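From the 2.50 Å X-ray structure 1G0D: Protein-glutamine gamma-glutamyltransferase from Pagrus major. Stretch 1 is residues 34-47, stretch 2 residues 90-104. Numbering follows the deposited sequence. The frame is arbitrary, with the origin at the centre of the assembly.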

# COMPACT_ATOMS: atom_id res chain seq x y z
N VAL A 34 -19.03 16.37 -2.16
CA VAL A 34 -18.36 17.43 -2.89
C VAL A 34 -16.83 17.51 -2.68
O VAL A 34 -16.34 16.97 -1.71
N ARG A 35 -16.06 18.14 -3.57
CA ARG A 35 -14.60 18.31 -3.38
C ARG A 35 -14.33 19.82 -3.16
O ARG A 35 -15.07 20.65 -3.69
N ARG A 36 -13.30 20.19 -2.40
CA ARG A 36 -13.02 21.60 -2.08
C ARG A 36 -12.45 22.51 -3.15
O ARG A 36 -11.79 22.06 -4.06
N GLY A 37 -12.73 23.80 -3.03
CA GLY A 37 -12.22 24.75 -4.00
C GLY A 37 -13.04 24.81 -5.28
O GLY A 37 -12.73 25.60 -6.18
N GLN A 38 -14.08 23.97 -5.36
CA GLN A 38 -14.97 23.86 -6.51
C GLN A 38 -16.42 24.13 -6.04
O GLN A 38 -16.90 23.51 -5.10
N PRO A 39 -17.13 25.02 -6.72
CA PRO A 39 -18.50 25.34 -6.32
C PRO A 39 -19.52 24.26 -6.52
O PRO A 39 -19.35 23.39 -7.37
N PHE A 40 -20.59 24.31 -5.73
CA PHE A 40 -21.67 23.35 -5.88
C PHE A 40 -23.03 24.08 -5.79
O PHE A 40 -23.13 25.09 -5.11
N SER A 41 -24.05 23.63 -6.53
CA SER A 41 -25.35 24.30 -6.52
C SER A 41 -26.51 23.46 -6.02
O SER A 41 -26.73 22.36 -6.49
N ILE A 42 -27.26 24.01 -5.08
CA ILE A 42 -28.38 23.32 -4.48
C ILE A 42 -29.56 24.26 -4.63
O ILE A 42 -29.36 25.43 -4.95
N THR A 43 -30.78 23.79 -4.43
CA THR A 43 -31.94 24.66 -4.56
C THR A 43 -32.85 24.66 -3.34
O THR A 43 -32.94 23.68 -2.63
N LEU A 44 -33.53 25.77 -3.12
CA LEU A 44 -34.48 25.92 -2.04
C LEU A 44 -35.82 25.96 -2.75
O LEU A 44 -36.10 26.95 -3.43
N GLN A 45 -36.64 24.91 -2.64
CA GLN A 45 -37.97 24.96 -3.26
C GLN A 45 -38.87 25.72 -2.31
O GLN A 45 -39.11 25.29 -1.19
N CYS A 46 -39.37 26.86 -2.75
CA CYS A 46 -40.23 27.70 -1.93
C CYS A 46 -41.74 27.59 -2.25
O CYS A 46 -42.15 27.16 -3.34
N SER A 47 -42.55 27.97 -1.27
CA SER A 47 -43.99 27.89 -1.39
C SER A 47 -44.46 29.22 -1.93
O SER A 47 -45.51 29.31 -2.57
N GLN A 90 -37.39 29.70 -10.59
CA GLN A 90 -38.79 29.97 -10.80
C GLN A 90 -39.39 30.07 -9.42
O GLN A 90 -39.42 31.15 -8.80
N ASP A 91 -39.87 28.94 -8.93
CA ASP A 91 -40.45 28.90 -7.61
C ASP A 91 -39.42 28.37 -6.60
O ASP A 91 -39.77 28.00 -5.48
N GLU A 92 -38.15 28.34 -7.02
CA GLU A 92 -37.05 27.92 -6.16
C GLU A 92 -35.84 28.89 -6.20
O GLU A 92 -35.69 29.69 -7.11
N ILE A 93 -35.00 28.86 -5.17
CA ILE A 93 -33.83 29.73 -5.13
C ILE A 93 -32.56 28.85 -5.34
O ILE A 93 -32.34 27.90 -4.60
N LEU A 94 -31.77 29.19 -6.35
CA LEU A 94 -30.53 28.48 -6.70
C LEU A 94 -29.42 29.08 -5.84
O LEU A 94 -29.11 30.26 -5.95
N LEU A 95 -28.82 28.24 -5.01
CA LEU A 95 -27.78 28.68 -4.12
C LEU A 95 -26.49 28.00 -4.53
O LEU A 95 -26.38 26.79 -4.41
N THR A 96 -25.53 28.75 -5.03
CA THR A 96 -24.25 28.17 -5.42
C THR A 96 -23.25 28.43 -4.30
O THR A 96 -22.91 29.58 -4.05
N LEU A 97 -22.81 27.37 -3.63
CA LEU A 97 -21.86 27.50 -2.53
C LEU A 97 -20.48 27.42 -3.10
O LEU A 97 -20.18 26.55 -3.92
N HIS A 98 -19.63 28.35 -2.67
CA HIS A 98 -18.23 28.41 -3.10
C HIS A 98 -17.35 28.13 -1.86
O HIS A 98 -17.43 28.81 -0.86
N SER A 99 -16.51 27.11 -1.92
CA SER A 99 -15.71 26.78 -0.77
C SER A 99 -14.27 27.09 -1.07
O SER A 99 -13.86 27.00 -2.22
N PRO A 100 -13.48 27.46 -0.04
CA PRO A 100 -12.06 27.76 -0.31
C PRO A 100 -11.33 26.46 -0.65
O PRO A 100 -11.82 25.36 -0.37
N ALA A 101 -10.17 26.58 -1.29
CA ALA A 101 -9.37 25.41 -1.63
C ALA A 101 -8.62 24.88 -0.38
O ALA A 101 -7.92 23.87 -0.47
N ASN A 102 -8.74 25.57 0.77
CA ASN A 102 -8.12 25.10 2.00
C ASN A 102 -9.22 24.65 2.94
O ASN A 102 -9.01 24.51 4.14
N ALA A 103 -10.40 24.38 2.39
CA ALA A 103 -11.52 23.94 3.20
C ALA A 103 -11.21 22.64 4.01
O ALA A 103 -10.46 21.76 3.57
N VAL A 104 -11.79 22.55 5.21
CA VAL A 104 -11.63 21.38 6.08
C VAL A 104 -12.46 20.25 5.50
O VAL A 104 -13.65 20.43 5.24

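Side-chain packing between residues 34-47 and 90-104, which pair as antiparallel strands 40-46 and 92-98 and bury 1144 Å² between them. Val34 lies out of reach, and Arg35 (chi1 m) points away; its carbonyl O accepts from a water (2.9 Å) that also donates to Gln38 O (2.7 Å) and accepts from Ser99 OG (2.8 Å), tying the type II turn Arg35-Gln38 to the other stretch. Arg36 (p, t, t) leaves its CB sideways and reaches along the Pro100-Ala103 turn, where NH1 donates to Ala103 O (2.9 Å), near the guanidinium plane; Ala101 O lies over one face. Ser99 (p) points toward stretch 1, and its OG accepts from Gly37 N (2.9 Å). Gly37 has positive phi, and a CB here would sit tight against Ala101 CB. Gln38 (t, t) points away. Pro39 points toward the partner strand and lays CB over the face of the His98 ring (m), 3.5 Å from His98 ND1.

Within the strands, side chains alternate between two faces. Phe40 (p) shares one with Ile42 and Leu44; its ring receives Leu97 CB over one face, 3.5 Å from Phe40 CZ. On the other face Ser41 OG and Thr96 OG1, both residues m, hydrogen-bond at 3.3 Å, and Ser41 CB meets Leu94 CD2 at 3.7 Å. Ile42 (p, t) sets CG1 4.0 Å from Leu95 CB. Thr43 (p), beside Ser41 on its face, turns CG2 to Leu94 CD2 (3.7 Å), so that the leucine methyl touches both residues. Leu44 (chi1 m) packs CB against Ile93 CB (4.0 Å) and CG against Leu95 CD2 (3.7 Å). Gln45 makes a looser contact, its CG 4.3 Å from Glu92 OE2. Cys46 (m) points sideways, with SG 4.2 Å from Ile93 CD1 (Ile93 m, t), while Ser47 (p) points away.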

# COMPACT_ATOMS: atom_id res chain seq x y z
CB VAL A 34 -19.13 18.70 -2.41
CG1 VAL A 34 -18.21 19.79 -1.88
CG2 VAL A 34 -20.12 19.11 -3.49
CB ARG A 35 -13.82 17.78 -4.58
CG ARG A 35 -14.14 16.32 -4.89
CD ARG A 35 -13.10 15.66 -5.77
NE ARG A 35 -13.39 14.24 -5.96
CZ ARG A 35 -12.73 13.21 -5.39
NH1 ARG A 35 -11.72 13.41 -4.54
NH2 ARG A 35 -13.06 11.96 -5.70
CB ARG A 36 -12.10 21.69 -0.85
CG ARG A 36 -10.68 21.35 -1.12
CD ARG A 36 -9.94 20.95 0.18
NE ARG A 36 -8.48 20.92 -0.02
CZ ARG A 36 -7.57 20.98 0.96
NH1 ARG A 36 -7.96 21.07 2.22
NH2 ARG A 36 -6.28 21.02 0.68
CB GLN A 38 -14.85 22.45 -7.09
CG GLN A 38 -15.59 22.21 -8.38
CD GLN A 38 -15.43 20.79 -8.89
OE1 GLN A 38 -14.37 20.20 -8.76
NE2 GLN A 38 -16.51 20.23 -9.47
CB PRO A 39 -18.83 26.56 -7.15
CG PRO A 39 -18.05 26.35 -8.40
CD PRO A 39 -16.74 25.76 -7.92
CB PHE A 40 -21.53 22.15 -4.90
CG PHE A 40 -21.44 22.51 -3.41
CD1 PHE A 40 -20.24 22.90 -2.84
CD2 PHE A 40 -22.55 22.38 -2.57
CE1 PHE A 40 -20.14 23.17 -1.45
CE2 PHE A 40 -22.47 22.63 -1.21
CZ PHE A 40 -21.26 23.03 -0.65
CB SER A 41 -25.72 24.79 -7.90
OG SER A 41 -24.65 25.51 -8.46
CB ILE A 42 -28.09 23.02 -2.97
CG1 ILE A 42 -27.98 24.32 -2.17
CG2 ILE A 42 -26.72 22.24 -2.84
CD1 ILE A 42 -28.19 24.16 -0.66
CB THR A 43 -32.82 24.26 -5.72
OG1 THR A 43 -32.90 22.83 -5.79
CG2 THR A 43 -32.26 24.82 -7.00
CB LEU A 44 -34.37 27.29 -1.40
CG LEU A 44 -33.46 27.69 -0.27
CD1 LEU A 44 -34.17 28.73 0.56
CD2 LEU A 44 -33.10 26.50 0.52
CB GLN A 45 -38.54 23.58 -3.50
CG GLN A 45 -39.39 23.55 -4.75
CD GLN A 45 -40.76 22.92 -4.53
OE1 GLN A 45 -40.88 21.69 -4.46
NE2 GLN A 45 -41.81 23.76 -4.41
CB CYS A 46 -39.77 29.15 -2.02
SG CYS A 46 -38.08 29.39 -1.39
CB SER A 47 -44.64 27.58 -0.04
OG SER A 47 -44.39 28.61 0.89
CB GLN A 90 -39.44 28.89 -11.62
CG GLN A 90 -39.25 29.06 -13.11
CD GLN A 90 -39.27 30.50 -13.55
OE1 GLN A 90 -40.29 31.19 -13.45
NE2 GLN A 90 -38.15 30.97 -14.05
CB ASP A 91 -41.77 28.09 -7.59
CG ASP A 91 -41.69 26.79 -8.39
OD1 ASP A 91 -40.72 26.61 -9.19
OD2 ASP A 91 -42.61 25.95 -8.20
CB GLU A 92 -36.62 26.51 -6.52
CG GLU A 92 -36.41 26.22 -7.97
CD GLU A 92 -36.68 24.75 -8.30
OE1 GLU A 92 -35.76 23.91 -8.24
OE2 GLU A 92 -37.83 24.43 -8.62
CB ILE A 93 -33.73 30.47 -3.79
CG1 ILE A 93 -34.95 31.33 -3.58
CG2 ILE A 93 -32.55 31.40 -3.77
CD1 ILE A 93 -34.95 32.07 -2.25
CB LEU A 94 -30.20 28.68 -8.17
CG LEU A 94 -29.54 27.58 -9.04
CD1 LEU A 94 -28.34 28.26 -9.60
CD2 LEU A 94 -29.13 26.26 -8.33
CB LEU A 95 -28.14 28.26 -2.70
CG LEU A 95 -28.74 29.14 -1.59
CD1 LEU A 95 -29.20 30.55 -2.03
CD2 LEU A 95 -29.87 28.35 -1.02
CB THR A 96 -23.71 28.81 -6.67
OG1 THR A 96 -24.70 28.70 -7.70
CG2 THR A 96 -22.44 28.13 -7.10
CB LEU A 97 -22.02 26.37 -1.50
CG LEU A 97 -23.08 26.25 -0.39
CD1 LEU A 97 -22.52 26.89 0.82
CD2 LEU A 97 -24.41 26.86 -0.77
CB HIS A 98 -17.90 29.80 -3.65
CG HIS A 98 -18.45 30.06 -5.01
ND1 HIS A 98 -17.76 29.74 -6.17
CD2 HIS A 98 -19.62 30.61 -5.41
CE1 HIS A 98 -18.50 30.07 -7.21
NE2 HIS A 98 -19.63 30.60 -6.78
CB SER A 99 -15.82 25.27 -0.48
OG SER A 99 -15.07 24.48 -1.40
CB PRO A 100 -11.55 28.36 1.00
CG PRO A 100 -12.50 27.83 2.06
CD PRO A 100 -13.83 27.64 1.38
CB ALA A 101 -8.38 25.75 -2.75
CB ASN A 102 -7.26 26.18 2.67
CG ASN A 102 -8.03 27.44 2.99
OD1 ASN A 102 -9.19 27.58 2.61
ND2 ASN A 102 -7.38 28.37 3.69
CB ALA A 103 -12.69 23.72 2.31
CB VAL A 104 -12.15 21.68 7.51
CG1 VAL A 104 -12.12 20.43 8.32
CG2 VAL A 104 -11.30 22.71 8.18
O HOH W 1 -16.80 22.63 -2.56